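Local structure of phenolic acid decarboxylase (Sedimentibacter hydroxybenzoicus, 7AE5) at residues Ser147-Asp152 and Ala204-Asn209; Glu262-Pro267 and Glu291-Arg296; His377-Ser382 and Asn419-Pro424. The protein catalyses the reversible, non-oxidative decarboxylation of 4-hydroxybenzoate and 3,4-dihydroxybenzoate under anaerobic conditions, using prenylated FMN and manganese as cofactors. One frame throughout, in Å; residues are numbered along the deposited sequence.

Contact 1: residues Ser147-Asp152 and Ala204-Asn209; sequences SVVTAD and AITIGN
Ser-147 O is gripped twice by one residue of the facing strand, receiving the hydroxyl of Thr-206 (OG1 to O 2.9 Å) and its amide (N to O 3.1 Å). The two donors approach differently: OG1 lies in the carbonyl plane on a lone pair, whereas N stands above that plane, 38° out of it. What brings the hydroxyl here is the first torsion of Thr-206, which sets OG1 between the backbone N and the carbonyl carbon (chi1 71°). Two residues further along, Val-149 N bonds Ala-204 O at 2.8 Å. On the same face as the threonine, Val-149 CB meets Ala-204 CB at 4.2 Å. Such pairing is the antiparallel ladder of the Rift-related domain, a split-barrel type of FMN-binding fold. On the opposite face of the sheet, Val-148 and Ile-205 lie side by side, CG2 against CG1 at 3.9 Å, and Val-148 also approaches Tyr-167 and Met-184, both predicted to bind prenylated FMN. A second shell fixes the threonine. Asn-209 ND2 donates to Thr-206 OG1 at 3.1 Å, so that this hydroxyl both gives and accepts. The same amide nitrogen donates to a water 3.0 Å from ND2, which also bonds Ser-147 OG. Asn-209 is in turn held by Ser-257 at OD1 and by Glu-306 at its backbone N.

Contact 2: residues Glu262-Pro267 and Glu291-Arg296; sequences EGHIIP and EVKIDR
The imidazole of His-264 has the aliphatic base of Lys-293 over one face and the carboxylate of Asp-295 at its edge. Lys-293 CB makes a CH-pi contact, 4.0 Å from the centroid of the His-264 ring, while ND1 of His-264 donates to Asp-295 OD2 at 2.7 Å, on the syn lone pair. Ring and carboxylate are only 20° from coplanar. A classic beta bulge, which probably helps bring Asp-295 to the ring, interrupts this antiparallel pair of the Rift-related domain: Asp-295 and Arg-296 both face Glu-262, whose O accepts from Asp-295 N at 2.8 Å and from Arg-296 N at 3.0 Å. In His-264, chi1 of 64° sets CG between the backbone N and the carbonyl carbon, on the side where the ring lies alongside Lys-293. With an alanine at His-264, Asp-295 OD2 loses its short bond from ND1, and the carboxylate would probably be less restrained in its rotation. OD2 also has a weak hydrogen bond with Tyr-248 OH. Gly-263 fits tightly beside the bulge, its CA 3.1 Å from Lys-293 O, where a CB would clash with that oxygen. Beyond the ring, the lysine chain bends away to a salt bridge with Asp-175. The other face of the sheet is apolar: Ile-265 CG1 meets Val-292 CG2 at 4.1 Å, and Leu-191 of helix 188-196 touches Ile-265. Back on the histidine side, Ile-266 CD1 rests against Lys-293 CB, while Ile-266 N bonds Glu-291 O at 3.0 Å.

Contact 3: residues His377-Ser382 and Asn419-Pro424; sequences HGMPYS and NCPGMP
Met-379 O and Pro-421 O, 3.4 Å apart across the contact, both accept from Lys-437 NZ, whose positive charge probably offsets the repulsion between them and which also donates to Ser-382 O. The ammonium group thus ties the short helix 378-381 to the end of strand 414-421, outermost in its sheet within this chain, in the C-terminal domain of this UbiD-family enzyme. Between the segments themselves the contact is made mainly by apolar and aromatic groups. Next to the shared lysine, Met-379 CG rests on Pro-421 CG at 3.7 Å; a second copy of the protein packs on both residues, through its Met-337 and Gly-363. Pro-380 O then meets the backbone of Gly-422 in a CA-H...O contact, CA to O 3.1 Å, and Pro-380 CB touches Met-423 CG at 4.2 Å. Met-423 closes over Tyr-381. Its CG stands almost exactly above the ring centre, 3.7 Å from the centroid and 3° off the normal, while SD, 4.5 Å from the same centroid, adds a Met-aromatic contact over that face. The opposite face of the tyrosine is taken by His-377, whose NE2 lies over the centre, so the ring is sandwiched, which probably restricts its rotation. Folds at chi2 (-61°) and chi3 (-84°) of Met-423 carry SD and then CE back over the far end of the ring, where the methyl CE lies 3.2 Å from Tyr-381 OH.

Contacts 1 and 2 belong to one antiparallel sheet of the Rift-related domain, their centres about 12 Å apart, where strands 201-207 and 259-265 run as neighbours and link the two strand pairs. Contact 3 is set in the C-terminal domain, its centre about 30 Å from that of contact 1 and about 35 Å from that of contact 2. The three follow in series along the chain, each closing before the next opens. Val-148 and Ile-265 approach residues predicted to bind prenylated FMN, while Tyr-381 of contact 3 comes about 8 Å, side chain to side chain, from His-185, a predicted manganese ligand. This is consistent with an active site lying between the two domains.

Contact 1: residues Ser147-Asp152 and Ala204-Asn209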
loop_
_atom_site.group_PDB
_atom_site.type_symbol
_atom_site.label_atom_id
_atom_site.label_comp_id
_atom_site.label_asym_id
_atom_site.label_seq_id
_atom_site.Cartn_x
_atom_site.Cartn_y
_atom_site.Cartn_z
ATOM N N SER C 147 -21.606 -40.750 13.875
ATOM C CA SER C 147 -22.185 -39.771 14.791
ATOM C C SER C 147 -21.934 -40.263 16.212
ATOM O O SER C 147 -22.515 -41.267 16.639
ATOM C CB SER C 147 -23.674 -39.576 14.515
ATOM O OG SER C 147 -23.910 -39.379 13.132
ATOM N N VAL C 148 -21.076 -39.554 16.940
ATOM C CA VAL C 148 -20.543 -40.016 18.218
ATOM C C VAL C 148 -21.285 -39.314 19.347
ATOM O O VAL C 148 -21.371 -38.079 19.371
ATOM C CB VAL C 148 -19.029 -39.759 18.304
ATOM C CG1 VAL C 148 -18.556 -39.805 19.750
ATOM C CG2 VAL C 148 -18.271 -40.758 17.440
ATOM N N VAL C 149 -21.799 -40.099 20.291
ATOM C CA VAL C 149 -22.697 -39.617 21.337
ATOM C C VAL C 149 -21.972 -39.646 22.676
ATOM O O VAL C 149 -21.439 -40.686 23.080
ATOM C CB VAL C 149 -23.982 -40.460 21.398
ATOM C CG1 VAL C 149 -25.059 -39.730 22.182
ATOM C CG2 VAL C 149 -24.463 -40.795 19.996
ATOM N N THR C 150 -21.959 -38.503 23.361
ATOM C CA THR C 150 -21.438 -38.379 24.717
ATOM C C THR C 150 -22.472 -37.672 25.584
ATOM O O THR C 150 -23.450 -37.108 25.087
ATOM C CB THR C 150 -20.109 -37.609 24.759
ATOM O OG1 THR C 150 -20.372 -36.201 24.829
ATOM C CG2 THR C 150 -19.261 -37.907 23.535
ATOM N N ALA C 151 -22.243 -37.705 26.894
ATOM C CA ALA C 151 -23.118 -37.064 27.872
ATOM C C ALA C 151 -22.423 -37.107 29.227
ATOM O O ALA C 151 -21.296 -37.596 29.353
ATOM C CB ALA C 151 -24.492 -37.738 27.937
ATOM N N ASP C 152 -23.107 -36.587 30.243
ATOM C CA ASP C 152 -22.605 -36.706 31.604
ATOM C C ASP C 152 -23.272 -37.879 32.313
ATOM O O ASP C 152 -24.490 -38.055 32.206
ATOM C CB ASP C 152 -22.860 -35.422 32.394
ATOM N N ALA C 204 -20.947 -43.736 22.561
ATOM C CA ALA C 204 -21.637 -44.548 21.571
ATOM C C ALA C 204 -21.318 -44.014 20.182
ATOM O O ALA C 204 -21.344 -42.801 19.953
ATOM C CB ALA C 204 -23.150 -44.549 21.801
ATOM N N ILE C 205 -21.008 -44.923 19.263
ATOM C CA ILE C 205 -20.615 -44.576 17.901
ATOM C C ILE C 205 -21.656 -45.170 16.962
ATOM O O ILE C 205 -21.725 -46.395 16.802
ATOM C CB ILE C 205 -19.208 -45.086 17.563
ATOM C CG1 ILE C 205 -18.177 -44.493 18.524
ATOM C CG2 ILE C 205 -18.844 -44.749 16.130
ATOM C CD1 ILE C 205 -16.847 -45.209 18.499
ATOM N N THR C 206 -22.464 -44.313 16.347
ATOM C CA THR C 206 -23.529 -44.751 15.456
ATOM C C THR C 206 -23.126 -44.544 14.002
ATOM O O THR C 206 -22.587 -43.494 13.636
ATOM C CB THR C 206 -24.834 -44.006 15.747
ATOM O OG1 THR C 206 -24.717 -42.643 15.319
ATOM C CG2 THR C 206 -25.147 -44.046 17.237
ATOM N N ILE C 207 -23.393 -45.555 13.176
ATOM C CA ILE C 207 -23.022 -45.564 11.767
ATOM C C ILE C 207 -24.263 -45.874 10.943
ATOM O O ILE C 207 -25.056 -46.751 11.305
ATOM C CB ILE C 207 -21.907 -46.594 11.485
ATOM C CG1 ILE C 207 -20.698 -46.333 12.387
ATOM C CG2 ILE C 207 -21.498 -46.565 10.019
ATOM C CD1 ILE C 207 -19.738 -47.499 12.483
ATOM N N GLY C 208 -24.434 -45.153 9.836
ATOM C CA GLY C 208 -25.589 -45.347 8.979
ATOM C C GLY C 208 -26.848 -44.745 9.568
ATOM O O GLY C 208 -27.619 -45.440 10.235
ATOM N N ASN C 209 -27.075 -43.457 9.320
ATOM C CA ASN C 209 -28.125 -42.720 10.001
ATOM C C ASN C 209 -28.989 -41.954 9.010
ATOM O O ASN C 209 -28.632 -41.768 7.842
ATOM C CB ASN C 209 -27.542 -41.732 11.022
ATOM C CG ASN C 209 -26.957 -42.423 12.234
ATOM O OD1 ASN C 209 -27.671 -43.076 12.995
ATOM N ND2 ASN C 209 -25.652 -42.274 12.428
HETATM O O HOH W 1 -23.979 -40.487 10.719
#

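Contact 2: residues Glu262-Pro267 and Glu291-Arg296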
loop_
_atom_site.group_PDB
_atom_site.type_symbol
_atom_site.label_atom_id
_atom_site.label_comp_id
_atom_site.label_asym_id
_atom_site.label_seq_id
_atom_site.Cartn_x
_atom_site.Cartn_y
_atom_site.Cartn_z
ATOM N N GLU C 262 -21.045 -49.372 21.105
ATOM C CA GLU C 262 -21.011 -48.946 22.495
ATOM C C GLU C 262 -19.661 -49.303 23.103
ATOM O O GLU C 262 -19.212 -50.449 23.007
ATOM C CB GLU C 262 -22.148 -49.592 23.286
ATOM C CG GLU C 262 -23.524 -49.290 22.718
ATOM C CD GLU C 262 -24.642 -49.941 23.508
ATOM O OE1 GLU C 262 -24.412 -50.300 24.682
ATOM O OE2 GLU C 262 -25.752 -50.089 22.953
ATOM N N GLY C 263 -19.016 -48.319 23.712
ATOM C CA GLY C 263 -17.713 -48.547 24.287
ATOM C C GLY C 263 -17.308 -47.429 25.217
ATOM O O GLY C 263 -18.148 -46.684 25.722
ATOM N N HIS C 264 -15.998 -47.315 25.434
ATOM C CA HIS C 264 -15.478 -46.332 26.370
ATOM C C HIS C 264 -14.072 -45.918 25.966
ATOM O O HIS C 264 -13.303 -46.716 25.425
ATOM C CB HIS C 264 -15.459 -46.874 27.804
ATOM C CG HIS C 264 -14.543 -48.044 27.996
ATOM N ND1 HIS C 264 -14.988 -49.348 27.979
ATOM C CD2 HIS C 264 -13.206 -48.106 28.211
ATOM C CE1 HIS C 264 -13.967 -50.164 28.175
ATOM N NE2 HIS C 264 -12.874 -49.435 28.319
ATOM N N ILE C 265 -13.744 -44.657 26.248
ATOM C CA ILE C 265 -12.365 -44.202 26.135
ATOM C C ILE C 265 -11.532 -44.879 27.214
ATOM O O ILE C 265 -11.897 -44.878 28.397
ATOM C CB ILE C 265 -12.286 -42.673 26.248
ATOM C CG1 ILE C 265 -13.327 -42.016 25.339
ATOM C CG2 ILE C 265 -10.882 -42.192 25.914
ATOM C CD1 ILE C 265 -13.054 -40.554 25.056
ATOM N N ILE C 266 -10.412 -45.467 26.810
ATOM C CA ILE C 266 -9.528 -46.162 27.742
ATOM C C ILE C 266 -8.649 -45.125 28.432
ATOM O O ILE C 266 -7.886 -44.417 27.759
ATOM C CB ILE C 266 -8.691 -47.228 27.018
ATOM C CG1 ILE C 266 -9.554 -47.954 25.982
ATOM C CG2 ILE C 266 -8.115 -48.217 28.016
ATOM C CD1 ILE C 266 -8.789 -48.933 25.116
ATOM N N PRO C 267 -8.723 -44.996 29.757
ATOM C CA PRO C 267 -8.002 -43.911 30.432
ATOM C C PRO C 267 -6.492 -44.081 30.349
ATOM O O PRO C 267 -5.968 -45.196 30.395
ATOM C CB PRO C 267 -8.492 -44.007 31.884
ATOM C CG PRO C 267 -8.991 -45.409 32.027
ATOM C CD PRO C 267 -9.551 -45.779 30.689
ATOM N N GLU C 291 -7.597 -43.905 22.485
ATOM C CA GLU C 291 -8.267 -45.085 21.964
ATOM C C GLU C 291 -9.547 -45.386 22.733
ATOM O O GLU C 291 -9.698 -45.047 23.912
ATOM C CB GLU C 291 -7.367 -46.325 21.991
ATOM C CG GLU C 291 -6.253 -46.326 20.971
ATOM C CD GLU C 291 -5.632 -47.703 20.802
ATOM O OE1 GLU C 291 -6.134 -48.663 21.424
ATOM O OE2 GLU C 291 -4.663 -47.833 20.023
ATOM N N VAL C 292 -10.472 -46.028 22.027
ATOM C CA VAL C 292 -11.758 -46.437 22.569
ATOM C C VAL C 292 -11.850 -47.952 22.467
ATOM O O VAL C 292 -11.622 -48.522 21.393
ATOM C CB VAL C 292 -12.927 -45.766 21.820
ATOM C CG1 VAL C 292 -14.281 -46.276 22.335
ATOM C CG2 VAL C 292 -12.839 -44.255 21.936
ATOM N N LYS C 293 -12.171 -48.603 23.580
ATOM C CA LYS C 293 -12.511 -50.015 23.554
ATOM C C LYS C 293 -13.992 -50.150 23.241
ATOM O O LYS C 293 -14.815 -49.388 23.752
ATOM C CB LYS C 293 -12.187 -50.694 24.886
ATOM C CG LYS C 293 -12.164 -52.212 24.808
ATOM C CD LYS C 293 -11.782 -52.829 26.141
ATOM C CE LYS C 293 -10.683 -53.864 25.972
ATOM N NZ LYS C 293 -11.116 -55.018 25.133
ATOM N N ILE C 294 -14.325 -51.103 22.382
ATOM C CA ILE C 294 -15.699 -51.316 21.944
ATOM C C ILE C 294 -16.246 -52.498 22.733
ATOM O O ILE C 294 -15.812 -53.639 22.545
ATOM C CB ILE C 294 -15.774 -51.542 20.428
ATOM C CG1 ILE C 294 -15.669 -50.195 19.710
ATOM C CG2 ILE C 294 -17.075 -52.234 20.047
ATOM C CD1 ILE C 294 -15.596 -50.303 18.214
ATOM N N ASP C 295 -17.183 -52.218 23.640
ATOM C CA ASP C 295 -17.696 -53.225 24.562
ATOM C C ASP C 295 -18.891 -53.990 24.011
ATOM O O ASP C 295 -19.108 -55.143 24.402
ATOM C CB ASP C 295 -18.086 -52.573 25.891
ATOM C CG ASP C 295 -16.922 -51.869 26.562
ATOM O OD1 ASP C 295 -15.977 -52.561 26.996
ATOM O OD2 ASP C 295 -16.953 -50.624 26.656
ATOM N N ARG C 296 -19.670 -53.387 23.115
ATOM C CA ARG C 296 -20.815 -54.071 22.532
ATOM C C ARG C 296 -21.159 -53.433 21.195
ATOM O O ARG C 296 -21.013 -52.221 21.014
ATOM C CB ARG C 296 -22.031 -54.036 23.466
ATOM C CG ARG C 296 -23.231 -54.814 22.944
ATOM C CD ARG C 296 -24.497 -54.467 23.702
ATOM N NE ARG C 296 -24.545 -55.113 25.009
ATOM C CZ ARG C 296 -25.545 -55.875 25.431
ATOM N NH1 ARG C 296 -26.605 -56.107 24.674
ATOM N NH2 ARG C 296 -25.482 -56.414 26.645
#

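Contact 3: residues His377-Ser382 and Asn419-Pro424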
loop_
_atom_site.group_PDB
_atom_site.type_symbol
_atom_site.label_atom_id
_atom_site.label_comp_id
_atom_site.label_asym_id
_atom_site.label_seq_id
_atom_site.Cartn_x
_atom_site.Cartn_y
_atom_site.Cartn_z
ATOM N N HIS C 377 -17.211 -17.003 14.830
ATOM C CA HIS C 377 -16.621 -17.854 13.806
ATOM C C HIS C 377 -15.937 -17.052 12.706
ATOM O O HIS C 377 -14.846 -17.420 12.261
ATOM C CB HIS C 377 -17.690 -18.760 13.194
ATOM C CG HIS C 377 -17.144 -19.793 12.260
ATOM N ND1 HIS C 377 -17.050 -19.590 10.900
ATOM C CD2 HIS C 377 -16.668 -21.040 12.488
ATOM C CE1 HIS C 377 -16.537 -20.666 10.332
ATOM N NE2 HIS C 377 -16.296 -21.561 11.272
ATOM N N GLY C 378 -16.558 -15.960 12.255
ATOM C CA GLY C 378 -15.984 -15.198 11.160
ATOM C C GLY C 378 -14.689 -14.503 11.521
ATOM O O GLY C 378 -13.819 -14.327 10.663
ATOM N N MET C 379 -14.549 -14.082 12.782
ATOM C CA MET C 379 -13.351 -13.391 13.250
ATOM C C MET C 379 -12.076 -14.175 12.962
ATOM O O MET C 379 -11.164 -13.624 12.332
ATOM C CB MET C 379 -13.429 -13.084 14.748
ATOM C CG MET C 379 -12.328 -12.169 15.229
ATOM S SD MET C 379 -12.644 -11.515 16.865
ATOM C CE MET C 379 -13.896 -10.356 16.433
ATOM N N PRO C 380 -11.943 -15.442 13.411
ATOM C CA PRO C 380 -10.689 -16.158 13.148
ATOM C C PRO C 380 -10.685 -16.928 11.834
ATOM O O PRO C 380 -9.616 -17.167 11.269
ATOM C CB PRO C 380 -10.584 -17.108 14.346
ATOM C CG PRO C 380 -11.993 -17.427 14.672
ATOM C CD PRO C 380 -12.812 -16.213 14.325
ATOM N N TYR C 381 -11.856 -17.325 11.334
ATOM C CA TYR C 381 -11.916 -18.183 10.153
ATOM C C TYR C 381 -11.943 -17.398 8.846
ATOM O O TYR C 381 -11.194 -17.707 7.914
ATOM C CB TYR C 381 -13.151 -19.089 10.217
ATOM C CG TYR C 381 -12.961 -20.379 10.977
ATOM C CD1 TYR C 381 -13.177 -20.438 12.349
ATOM C CD2 TYR C 381 -12.576 -21.540 10.322
ATOM C CE1 TYR C 381 -13.012 -21.619 13.046
ATOM C CE2 TYR C 381 -12.407 -22.724 11.012
ATOM C CZ TYR C 381 -12.628 -22.758 12.372
ATOM O OH TYR C 381 -12.460 -23.936 13.063
ATOM N N SER C 382 -12.803 -16.389 8.761
ATOM C CA SER C 382 -13.166 -15.782 7.485
ATOM C C SER C 382 -12.029 -14.895 6.996
ATOM O O SER C 382 -11.762 -13.839 7.579
ATOM C CB SER C 382 -14.459 -14.991 7.643
ATOM O OG SER C 382 -15.560 -15.871 7.781
ATOM N N ASN C 419 -2.505 -8.649 10.327
ATOM C CA ASN C 419 -2.394 -8.968 11.753
ATOM C C ASN C 419 -3.763 -9.118 12.418
ATOM O O ASN C 419 -3.978 -8.678 13.549
ATOM C CB ASN C 419 -1.545 -7.926 12.483
ATOM C CG ASN C 419 -0.703 -8.535 13.579
ATOM O OD1 ASN C 419 -0.151 -9.625 13.415
ATOM N ND2 ASN C 419 -0.595 -7.836 14.704
ATOM N N CYS C 420 -4.685 -9.750 11.715
ATOM C CA CYS C 420 -6.002 -10.102 12.218
ATOM C C CYS C 420 -5.996 -11.534 12.725
ATOM O O CYS C 420 -5.055 -12.292 12.473
ATOM C CB CYS C 420 -7.039 -9.921 11.110
ATOM S SG CYS C 420 -7.319 -8.199 10.665
ATOM N N PRO C 421 -7.028 -11.949 13.468
ATOM C CA PRO C 421 -7.076 -13.343 13.917
ATOM C C PRO C 421 -7.195 -14.292 12.737
ATOM O O PRO C 421 -7.815 -13.980 11.718
ATOM C CB PRO C 421 -8.326 -13.394 14.806
ATOM C CG PRO C 421 -8.588 -11.981 15.182
ATOM C CD PRO C 421 -8.169 -11.178 13.992
ATOM N N GLY C 422 -6.578 -15.460 12.881
ATOM C CA GLY C 422 -6.639 -16.468 11.845
ATOM C C GLY C 422 -6.811 -17.863 12.404
ATOM O O GLY C 422 -7.038 -18.037 13.605
ATOM N N MET C 423 -6.711 -18.869 11.538
ATOM C CA MET C 423 -6.763 -20.253 11.967
ATOM C C MET C 423 -5.564 -21.001 11.402
ATOM O O MET C 423 -5.213 -20.820 10.229
ATOM C CB MET C 423 -8.065 -20.933 11.516
ATOM C CG MET C 423 -9.279 -20.575 12.366
ATOM S SD MET C 423 -9.087 -21.062 14.092
ATOM C CE MET C 423 -9.582 -22.782 14.025
ATOM N N PRO C 424 -4.911 -21.839 12.211
ATOM C CA PRO C 424 -3.723 -22.554 11.717
ATOM C C PRO C 424 -4.023 -23.506 10.575
ATOM O O PRO C 424 -3.136 -23.767 9.752
ATOM C CB PRO C 424 -3.218 -23.305 12.959
ATOM C CG PRO C 424 -3.892 -22.645 14.124
ATOM C CD PRO C 424 -5.206 -22.155 13.617
#